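Local coordinates for protein Nsp15 (Middle East respiratory syndrome-related coronavirus, PDB 5YVD) that is an endoribonuclease that cleaves RNA, probably at uridylates, as in the EndoU family, and assembles from six chains, at residues Ile302-Val315 / Phe326-Phe338. Residues are numbered along the deposited sequence; the frame is centred on the assembly and turned at random.
Sequences ILKSQDLGVVSKVV and FMLWCKDGQVQTF
Val315 and Phe326 form an antiparallel hydrogen-bonded pair in the beta hairpin of strands 312-319 and 322-331, and the helix end and loop preceding it pack on one face of the same sheet. Val315 N gives its hydrogen to Phe326 O at 2.8 Å, and Phe326 N returns a bond to Val315 O at 2.9 Å. Farther along, Leu328 N is hydrogen-bonded to Lys313 O, and Cys330 N to Val311 O at 2.9 Å.

With strand 334-340 on the other side of 322-331, the three strands make an antiparallel sheet in the uridylate-specific endoribonuclease region. A type I' turn from Lys331 to Gln334 joins strands 322-331 and 334-340 as a second hairpin, with glycine suited to the positive phi at Gly333. A classic beta bulge sets Gln336 and Thr337 against Trp329.

Val315, Phe326 and Leu328 face the side on which helix 296-304 ends. There the branched end of Leu303 offers a methyl, CD2, to lie on the flat face of Phe338, 3.9 Å from the ring centroid, a CH-pi contact. CG anti to the backbone N (chi1 -178°) turns the Phe338 ring toward the helix end. Phe229 of helix 229-234 also touches Leu303. Nearer the turn, Leu308 spreads its two methyls, CD1 against Gly333 O and CD2 3.8 Å from Val335 CG2, while the small side chain of Cys330 brings SG to 4.2 Å from Leu308 CD2.

On the opposite face, the flexible thioether of Met327 bends at chi2 and chi3, bringing SD to 3.6 Å from Val314 CG2 and CE near Ser312 OG. Ser312 is compact enough to set CB over the six-membered ring of Trp329.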
loop_
_atom_site.group_PDB
_atom_site.type_symbol
_atom_site.label_atom_id
_atom_site.label_comp_id
_atom_site.label_asym_id
_atom_site.label_seq_id
_atom_site.Cartn_x
_atom_site.Cartn_y
_atom_site.Cartn_z
ATOM N N ILE A 302 -41.377 -12.353 -28.353
ATOM C CA ILE A 302 -41.173 -13.539 -27.543
ATOM C C ILE A 302 -42.393 -13.865 -26.697
ATOM O O ILE A 302 -42.794 -15.029 -26.581
ATOM C CB ILE A 302 -39.983 -13.339 -26.594
ATOM C CG1 ILE A 302 -38.697 -13.423 -27.395
ATOM C CG2 ILE A 302 -39.993 -14.360 -25.440
ATOM C CD1 ILE A 302 -37.486 -12.972 -26.622
ATOM N N LEU A 303 -42.961 -12.841 -26.071
ATOM C CA LEU A 303 -44.123 -13.047 -25.228
ATOM C C LEU A 303 -45.328 -13.558 -25.995
ATOM O O LEU A 303 -46.084 -14.383 -25.485
ATOM C CB LEU A 303 -44.506 -11.741 -24.565
ATOM C CG LEU A 303 -43.603 -11.309 -23.440
ATOM C CD1 LEU A 303 -44.203 -10.056 -22.853
ATOM C CD2 LEU A 303 -43.446 -12.404 -22.398
ATOM N N LYS A 304 -45.518 -13.038 -27.205
ATOM C CA LYS A 304 -46.658 -13.397 -28.016
ATOM C C LYS A 304 -46.482 -14.765 -28.641
ATOM O O LYS A 304 -47.394 -15.264 -29.280
ATOM C CB LYS A 304 -46.889 -12.333 -29.087
ATOM C CG LYS A 304 -47.436 -11.032 -28.518
ATOM C CD LYS A 304 -47.903 -10.102 -29.629
ATOM C CE LYS A 304 -48.750 -8.951 -29.099
ATOM N NZ LYS A 304 -48.975 -7.930 -30.160
ATOM N N SER A 305 -45.312 -15.368 -28.453
ATOM C CA SER A 305 -45.036 -16.737 -28.914
ATOM C C SER A 305 -45.411 -17.791 -27.894
ATOM O O SER A 305 -45.264 -18.972 -28.153
ATOM C CB SER A 305 -43.542 -16.914 -29.214
ATOM O OG SER A 305 -43.103 -15.930 -30.127
ATOM N N GLN A 306 -45.891 -17.375 -26.733
ATOM C CA GLN A 306 -45.933 -18.273 -25.590
ATOM C C GLN A 306 -47.349 -18.653 -25.185
ATOM O O GLN A 306 -48.293 -17.883 -25.365
ATOM C CB GLN A 306 -45.209 -17.637 -24.400
ATOM C CG GLN A 306 -44.123 -18.528 -23.810
ATOM C CD GLN A 306 -42.928 -18.661 -24.728
ATOM O OE1 GLN A 306 -42.523 -17.691 -25.372
ATOM N NE2 GLN A 306 -42.353 -19.866 -24.794
ATOM N N ASP A 307 -47.467 -19.842 -24.607
ATOM C CA ASP A 307 -48.742 -20.359 -24.124
ATOM C C ASP A 307 -49.138 -19.777 -22.745
ATOM O O ASP A 307 -48.522 -20.060 -21.698
ATOM C CB ASP A 307 -48.727 -21.895 -24.092
ATOM C CG ASP A 307 -50.117 -22.477 -24.031
ATOM O OD1 ASP A 307 -50.676 -22.761 -25.111
ATOM O OD2 ASP A 307 -50.666 -22.603 -22.912
ATOM N N LEU A 308 -50.195 -18.971 -22.769
ATOM C CA LEU A 308 -50.689 -18.300 -21.577
ATOM C C LEU A 308 -51.490 -19.284 -20.720
ATOM O O LEU A 308 -51.945 -18.939 -19.624
ATOM C CB LEU A 308 -51.532 -17.079 -21.975
ATOM C CG LEU A 308 -50.842 -16.045 -22.893
ATOM C CD1 LEU A 308 -51.790 -14.906 -23.248
ATOM C CD2 LEU A 308 -49.565 -15.512 -22.252
ATOM N N GLY A 309 -51.652 -20.507 -21.239
ATOM C CA GLY A 309 -52.284 -21.597 -20.518
ATOM C C GLY A 309 -51.470 -22.061 -19.333
ATOM O O GLY A 309 -51.998 -22.169 -18.235
ATOM N N VAL A 310 -50.182 -22.326 -19.527
ATOM C CA VAL A 310 -49.392 -22.960 -18.463
ATOM C C VAL A 310 -49.064 -22.006 -17.306
ATOM O O VAL A 310 -48.674 -20.871 -17.520
ATOM C CB VAL A 310 -48.121 -23.645 -19.013
ATOM C CG1 VAL A 310 -47.097 -22.626 -19.496
ATOM C CG2 VAL A 310 -47.524 -24.575 -17.959
ATOM N N VAL A 311 -49.222 -22.494 -16.084
ATOM C CA VAL A 311 -48.988 -21.695 -14.879
ATOM C C VAL A 311 -47.519 -21.308 -14.711
ATOM O O VAL A 311 -47.208 -20.205 -14.241
ATOM C CB VAL A 311 -49.461 -22.464 -13.612
ATOM C CG1 VAL A 311 -48.928 -21.829 -12.323
ATOM C CG2 VAL A 311 -50.986 -22.567 -13.590
ATOM N N SER A 312 -46.628 -22.233 -15.063
ATOM C CA SER A 312 -45.183 -22.041 -14.906
ATOM C C SER A 312 -44.356 -22.779 -15.957
ATOM O O SER A 312 -44.694 -23.900 -16.351
ATOM C CB SER A 312 -44.711 -22.562 -13.543
ATOM O OG SER A 312 -43.297 -22.601 -13.478
ATOM N N LYS A 313 -43.274 -22.134 -16.395
ATOM C CA LYS A 313 -42.511 -22.586 -17.550
ATOM C C LYS A 313 -41.161 -21.862 -17.626
ATOM O O LYS A 313 -41.116 -20.635 -17.594
ATOM C CB LYS A 313 -43.354 -22.258 -18.789
ATOM C CG LYS A 313 -42.604 -22.197 -20.104
ATOM C CD LYS A 313 -42.731 -23.448 -20.950
ATOM C CE LYS A 313 -41.754 -23.364 -22.111
ATOM N NZ LYS A 313 -41.819 -24.553 -22.995
ATOM N N VAL A 314 -40.078 -22.640 -17.709
ATOM C CA VAL A 314 -38.770 -22.154 -18.132
ATOM C C VAL A 314 -38.763 -22.033 -19.661
ATOM O O VAL A 314 -38.875 -23.035 -20.359
ATOM C CB VAL A 314 -37.618 -23.119 -17.740
ATOM C CG1 VAL A 314 -36.278 -22.551 -18.185
ATOM C CG2 VAL A 314 -37.601 -23.422 -16.243
ATOM N N VAL A 315 -38.629 -20.806 -20.166
ATOM C CA VAL A 315 -38.585 -20.517 -21.597
ATOM C C VAL A 315 -37.149 -20.297 -22.008
ATOM O O VAL A 315 -36.436 -19.519 -21.367
ATOM C CB VAL A 315 -39.331 -19.199 -21.930
ATOM C CG1 VAL A 315 -39.215 -18.847 -23.429
ATOM C CG2 VAL A 315 -40.784 -19.280 -21.478
ATOM N N PHE A 326 -35.717 -17.745 -19.148
ATOM C CA PHE A 326 -36.592 -16.902 -18.376
ATOM C C PHE A 326 -37.586 -17.787 -17.700
ATOM O O PHE A 326 -37.921 -18.848 -18.228
ATOM C CB PHE A 326 -37.408 -16.006 -19.285
ATOM C CG PHE A 326 -36.597 -15.102 -20.154
ATOM C CD1 PHE A 326 -35.931 -15.595 -21.265
ATOM C CD2 PHE A 326 -36.542 -13.736 -19.890
ATOM C CE1 PHE A 326 -35.201 -14.744 -22.078
ATOM C CE2 PHE A 326 -35.809 -12.885 -20.697
ATOM C CZ PHE A 326 -35.137 -13.386 -21.791
ATOM N N MET A 327 -38.101 -17.332 -16.565
ATOM C CA MET A 327 -39.315 -17.909 -16.030
ATOM C C MET A 327 -40.502 -17.120 -16.579
ATOM O O MET A 327 -40.414 -15.900 -16.752
ATOM C CB MET A 327 -39.288 -17.863 -14.516
ATOM C CG MET A 327 -38.211 -18.756 -13.912
ATOM S SD MET A 327 -38.428 -20.491 -14.341
ATOM C CE MET A 327 -40.088 -20.812 -13.741
ATOM N N LEU A 328 -41.582 -17.840 -16.902
ATOM C CA LEU A 328 -42.863 -17.241 -17.253
ATOM C C LEU A 328 -43.966 -17.826 -16.386
ATOM O O LEU A 328 -44.289 -19.008 -16.504
ATOM C CB LEU A 328 -43.215 -17.463 -18.724
ATOM C CG LEU A 328 -44.576 -16.869 -19.166
ATOM C CD1 LEU A 328 -44.649 -15.347 -18.985
ATOM C CD2 LEU A 328 -44.935 -17.235 -20.609
ATOM N N TRP A 329 -44.550 -16.986 -15.535
ATOM C CA TRP A 329 -45.662 -17.384 -14.685
ATOM C C TRP A 329 -46.967 -16.839 -15.242
ATOM O O TRP A 329 -47.035 -15.655 -15.575
ATOM C CB TRP A 329 -45.434 -16.857 -13.273
ATOM C CG TRP A 329 -44.235 -17.483 -12.610
ATOM C CD1 TRP A 329 -42.907 -17.185 -12.828
ATOM C CD2 TRP A 329 -44.258 -18.524 -11.631
ATOM N NE1 TRP A 329 -42.112 -17.977 -12.035
ATOM C CE2 TRP A 329 -42.915 -18.809 -11.292
ATOM C CE3 TRP A 329 -45.283 -19.245 -11.005
ATOM C CZ2 TRP A 329 -42.576 -19.786 -10.349
ATOM C CZ3 TRP A 329 -44.946 -20.209 -10.067
ATOM C CH2 TRP A 329 -43.604 -20.472 -9.747
ATOM N N CYS A 330 -47.993 -17.692 -15.343
ATOM C CA CYS A 330 -49.310 -17.272 -15.855
ATOM C C CYS A 330 -50.465 -17.642 -14.944
ATOM O O CYS A 330 -50.342 -18.540 -14.120
ATOM C CB CYS A 330 -49.564 -17.870 -17.229
ATOM S SG CYS A 330 -48.520 -17.165 -18.515
ATOM N N LYS A 331 -51.583 -16.938 -15.102
ATOM C CA LYS A 331 -52.800 -17.213 -14.341
ATOM C C LYS A 331 -54.011 -16.684 -15.089
ATOM O O LYS A 331 -54.025 -15.534 -15.515
ATOM C CB LYS A 331 -52.729 -16.606 -12.936
ATOM C CG LYS A 331 -54.057 -16.040 -12.438
ATOM C CD LYS A 331 -54.182 -16.017 -10.919
ATOM C CE LYS A 331 -55.485 -15.344 -10.503
ATOM N NZ LYS A 331 -55.512 -15.010 -9.056
ATOM N N ASP A 332 -55.029 -17.533 -15.224
ATOM C CA ASP A 332 -56.256 -17.217 -15.974
ATOM C C ASP A 332 -55.921 -16.589 -17.303
ATOM O O ASP A 332 -56.403 -15.517 -17.609
ATOM C CB ASP A 332 -57.207 -16.288 -15.185
ATOM C CG ASP A 332 -57.656 -16.888 -13.848
ATOM O OD1 ASP A 332 -58.371 -17.914 -13.855
ATOM O OD2 ASP A 332 -57.295 -16.322 -12.793
ATOM N N GLY A 333 -55.059 -17.244 -18.072
ATOM C CA GLY A 333 -54.844 -16.873 -19.476
ATOM C C GLY A 333 -54.118 -15.552 -19.713
ATOM O O GLY A 333 -54.157 -15.009 -20.829
ATOM N N GLN A 334 -53.462 -15.054 -18.657
ATOM C CA GLN A 334 -52.651 -13.835 -18.694
ATOM C C GLN A 334 -51.281 -14.095 -18.051
ATOM O O GLN A 334 -51.071 -15.090 -17.352
ATOM C CB GLN A 334 -53.346 -12.704 -17.940
ATOM C CG GLN A 334 -54.679 -12.270 -18.526
ATOM C CD GLN A 334 -55.356 -11.177 -17.700
ATOM O OE1 GLN A 334 -55.476 -11.271 -16.470
ATOM N NE2 GLN A 334 -55.805 -10.133 -18.378
ATOM N N VAL A 335 -50.356 -13.188 -18.304
ATOM C CA VAL A 335 -49.037 -13.247 -17.719
ATOM C C VAL A 335 -49.124 -12.641 -16.327
ATOM O O VAL A 335 -49.722 -11.589 -16.142
ATOM C CB VAL A 335 -48.045 -12.422 -18.582
ATOM C CG1 VAL A 335 -46.681 -12.259 -17.903
ATOM C CG2 VAL A 335 -47.901 -13.052 -19.958
ATOM N N GLN A 336 -48.546 -13.295 -15.336
ATOM C CA GLN A 336 -48.398 -12.651 -14.037
ATOM C C GLN A 336 -47.079 -11.909 -14.097
ATOM O O GLN A 336 -47.057 -10.697 -13.942
ATOM C CB GLN A 336 -48.370 -13.648 -12.870
ATOM C CG GLN A 336 -49.573 -14.573 -12.727
ATOM C CD GLN A 336 -49.267 -15.740 -11.786
ATOM O OE1 GLN A 336 -49.514 -16.909 -12.110
ATOM N NE2 GLN A 336 -48.691 -15.427 -10.630
ATOM N N THR A 337 -45.991 -12.657 -14.324
ATOM C CA THR A 337 -44.646 -12.106 -14.440
ATOM C C THR A 337 -43.767 -12.900 -15.441
ATOM O O THR A 337 -44.098 -14.024 -15.815
ATOM C CB THR A 337 -43.940 -11.998 -13.060
ATOM O OG1 THR A 337 -42.651 -11.363 -13.214
ATOM C CG2 THR A 337 -43.755 -13.356 -12.433
ATOM N N PHE A 338 -42.658 -12.272 -15.860
ATOM C CA PHE A 338 -41.691 -12.841 -16.800
ATOM C C PHE A 338 -40.330 -12.199 -16.565
ATOM O O PHE A 338 -40.190 -10.976 -16.657
ATOM C CB PHE A 338 -42.130 -12.544 -18.214
ATOM C CG PHE A 338 -41.237 -13.113 -19.269
ATOM C CD1 PHE A 338 -40.353 -12.315 -19.947
ATOM C CD2 PHE A 338 -41.329 -14.434 -19.625
ATOM C CE1 PHE A 338 -39.552 -12.827 -20.953
ATOM C CE2 PHE A 338 -40.536 -14.961 -20.628
ATOM C CZ PHE A 338 -39.643 -14.154 -21.294
#